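Local coordinates for protein pseudopodium-enriched atypical kinase 1 (Homo sapiens, PDB 6BHC) that is classed as an atypical tyrosine kinase but is a pseudokinase, with an unusual catalytic cleft and a kinase fold that dimerises in a novel way, at residues Q186-L191 and S344-I349. The protein carries 1 engineered substitution. Residues are numbered along the deposited sequence; the frame is centred on the assembly and turned at random. Where two conformers were deposited one is given.
Sequences QLCSGL and SDAKGI
Lys347 and Ala346 face Cys188 and Ser189 where helices 343-354 and 173-194 of the kinase C-lobe (αI and αE in kinase lettering) run nearly antiparallel. The short segments cross at -155° with their axes 9.1 Å apart, and Cys188 and Lys347 mark the closest backbone approach, CA to CA 5.8 Å.

Apolar packing is slight: Cys188 against Ala346 and the first carbon of the Lys347 side chain. The CB of Cys188 meets the CB of Lys347 at 4.1 Å, while its SG, turned beside the backbone N (chi1 -66°), is directed at the Ala346 methyl, Cys188 SG to Ala346 CB 4.1 Å. Ile343 and Leu350, also on helix 343-354, touch Cys188 and extend this buried patch. A different face of helix 173-194 packs on helix 277-289, through Leu187 and Leu191.

The polar part belongs to Lys347. With CG anti to the backbone N (chi1 -176°) and the chain fully extended, it brings its amine to the Ser189 hydroxyl and to Glu192, a salt-bridge partner whose carboxylate also bonds to the Ser344 hydroxyl. Shortened to an alanine here, the residue would lose its amine, and Glu192 is likely to be left without its positive mate. Ser189 was modelled in two conformers, which makes its bond less certain than the salt bridge; in one of them Lys347 NZ donates to Ser189 OG at 3.1 Å.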
ATOM      1  N   GLN A 186       1.582  13.110 -20.915  1.00 13.04           N
ATOM      2  CA  GLN A 186       3.017  13.159 -20.656  1.00 17.68           C
ATOM      3  C   GLN A 186       3.682  14.281 -21.445  1.00 22.48           C
ATOM      4  O   GLN A 186       4.619  14.920 -20.952  1.00 30.15           O
ATOM      5  CB  GLN A 186       3.660  11.816 -20.994  1.00 21.10           C
ATOM      6  CG  GLN A 186       3.124  10.650 -20.187  1.00 23.31           C
ATOM      7  CD  GLN A 186       3.802   9.346 -20.544  1.00 25.37           C
ATOM      8  OE1 GLN A 186       5.002   9.176 -20.331  1.00 22.49           O
ATOM      9  NE2 GLN A 186       3.036   8.418 -21.101  1.00 19.22           N
ATOM     10  N   LEU A 187       3.216  14.531 -22.671  1.00 19.08           N
ATOM     11  CA  LEU A 187       3.757  15.630 -23.462  1.00 19.81           C
ATOM     12  C   LEU A 187       3.515  16.966 -22.773  1.00 18.39           C
ATOM     13  O   LEU A 187       4.419  17.804 -22.683  1.00 22.13           O
ATOM     14  CB  LEU A 187       3.140  15.627 -24.861  1.00 18.60           C
ATOM     15  CG  LEU A 187       3.517  16.809 -25.759  1.00 28.38           C
ATOM     16  CD1 LEU A 187       5.020  16.851 -26.002  1.00 18.99           C
ATOM     17  CD2 LEU A 187       2.761  16.755 -27.080  1.00 24.85           C
ATOM     18  N   CYS A 188       2.293  17.181 -22.278  1.00 11.83           N
ATOM     19  CA  CYS A 188       1.993  18.426 -21.579  1.00 22.98           C
ATOM     20  C   CYS A 188       2.859  18.585 -20.337  1.00 17.82           C
ATOM     21  O   CYS A 188       3.279  19.699 -20.005  1.00 20.80           O
ATOM     22  CB  CYS A 188       0.507  18.479 -21.219  1.00 25.88           C
ATOM     23  SG  CYS A 188      -0.580  18.562 -22.666  1.00 34.38           S
ATOM     24  N   SER A 189       3.148  17.479 -19.646  1.00 14.61           N
ATOM     25  CA  SER A 189       4.013  17.546 -18.473  0.59 18.80           C
ATOM     26  C   SER A 189       5.408  18.033 -18.848  1.00 19.77           C
ATOM     27  O   SER A 189       5.974  18.904 -18.178  1.00 20.75           O
ATOM     28  CB  SER A 189       4.083  16.178 -17.794  0.59 18.71           C
ATOM     29  OG  SER A 189       2.806  15.777 -17.327  0.59 30.45           O
ATOM     30  N   GLY A 190       5.976  17.482 -19.922  1.00 18.18           N
ATOM     31  CA  GLY A 190       7.293  17.921 -20.354  1.00 13.67           C
ATOM     32  C   GLY A 190       7.294  19.348 -20.868  1.00 18.58           C
ATOM     33  O   GLY A 190       8.243  20.100 -20.632  1.00 23.63           O
ATOM     34  N   LEU A 191       6.233  19.743 -21.580  1.00 18.04           N
ATOM     35  CA  LEU A 191       6.134  21.121 -22.048  1.00 22.77           C
ATOM     36  C   LEU A 191       5.933  22.084 -20.886  1.00 20.65           C
ATOM     37  O   LEU A 191       6.444  23.209 -20.910  1.00 29.53           O
ATOM     38  CB  LEU A 191       4.997  21.256 -23.060  1.00 25.54           C
ATOM     39  CG  LEU A 191       5.187  20.535 -24.395  1.00 30.76           C
ATOM     40  CD1 LEU A 191       3.964  20.716 -25.279  1.00 27.85           C
ATOM     41  CD2 LEU A 191       6.443  21.031 -25.100  1.00 28.97           C
ATOM     42  N   SER A 344      -0.946  24.125 -19.321  1.00 27.23           N
ATOM     43  CA  SER A 344      -1.423  23.586 -18.053  1.00 31.59           C
ATOM     44  C   SER A 344      -2.933  23.386 -18.060  1.00 31.15           C
ATOM     45  O   SER A 344      -3.441  22.513 -17.348  1.00 32.82           O
ATOM     46  CB  SER A 344      -1.022  24.503 -16.899  1.00 35.17           C
ATOM     47  OG  SER A 344       0.386  24.544 -16.748  1.00 52.39           O
ATOM     48  N   ASP A 345      -3.657  24.185 -18.845  1.00 31.36           N
ATOM     49  CA  ASP A 345      -5.085  23.947 -19.023  1.00 25.24           C
ATOM     50  C   ASP A 345      -5.326  22.703 -19.867  1.00 23.73           C
ATOM     51  O   ASP A 345      -6.240  21.921 -19.582  1.00 20.61           O
ATOM     52  CB  ASP A 345      -5.745  25.169 -19.661  1.00 29.37           C
ATOM     53  CG  ASP A 345      -5.534  26.434 -18.853  1.00 49.13           C
ATOM     54  OD1 ASP A 345      -5.500  26.344 -17.607  1.00 49.86           O
ATOM     55  OD2 ASP A 345      -5.397  27.516 -19.463  1.00 64.58           O
ATOM     56  N   ALA A 346      -4.512  22.506 -20.909  1.00 20.57           N
ATOM     57  CA  ALA A 346      -4.597  21.282 -21.696  1.00 24.16           C
ATOM     58  C   ALA A 346      -4.335  20.057 -20.834  1.00 27.83           C
ATOM     59  O   ALA A 346      -4.976  19.015 -21.013  1.00 30.76           O
ATOM     60  CB  ALA A 346      -3.611  21.337 -22.863  1.00 16.62           C
ATOM     61  N   LYS A 347      -3.396  20.165 -19.892  1.00 28.99           N
ATOM     62  CA  LYS A 347      -3.142  19.061 -18.975  1.00 26.14           C
ATOM     63  C   LYS A 347      -4.380  18.743 -18.147  1.00 18.57           C
ATOM     64  O   LYS A 347      -4.735  17.574 -17.974  1.00 17.94           O
ATOM     65  CB  LYS A 347      -1.955  19.396 -18.072  1.00 23.98           C
ATOM     66  CG  LYS A 347      -1.531  18.270 -17.143  1.00 35.12           C
ATOM     67  CD  LYS A 347      -0.200  18.575 -16.476  1.00 43.09           C
ATOM     68  CE  LYS A 347       0.315  17.378 -15.695  1.00 59.28           C
ATOM     69  NZ  LYS A 347       1.659  17.643 -15.113  1.00 67.86           N
ATOM     70  N   GLY A 348      -5.056  19.773 -17.637  1.00 19.54           N
ATOM     71  CA  GLY A 348      -6.256  19.544 -16.854  1.00 22.76           C
ATOM     72  C   GLY A 348      -7.380  18.920 -17.651  1.00 20.26           C
ATOM     73  O   GLY A 348      -8.147  18.118 -17.118  1.00 30.35           O
ATOM     74  N   ILE A 349      -7.494  19.272 -18.931  1.00 23.97           N
ATOM     75  CA  ILE A 349      -8.489  18.642 -19.789  1.00 21.35           C
ATOM     76  C   ILE A 349      -8.164  17.165 -19.977  1.00 25.40           C
ATOM     77  O   ILE A 349      -9.035  16.300 -19.834  1.00 23.83           O
ATOM     78  CB  ILE A 349      -8.572  19.383 -21.136  1.00 24.74           C
ATOM     79  CG1 ILE A 349      -9.126  20.796 -20.930  1.00 27.21           C
ATOM     80  CG2 ILE A 349      -9.422  18.603 -22.131  1.00 28.16           C
ATOM     81  CD1 ILE A 349      -9.316  21.577 -22.211  1.00 27.03           C
TER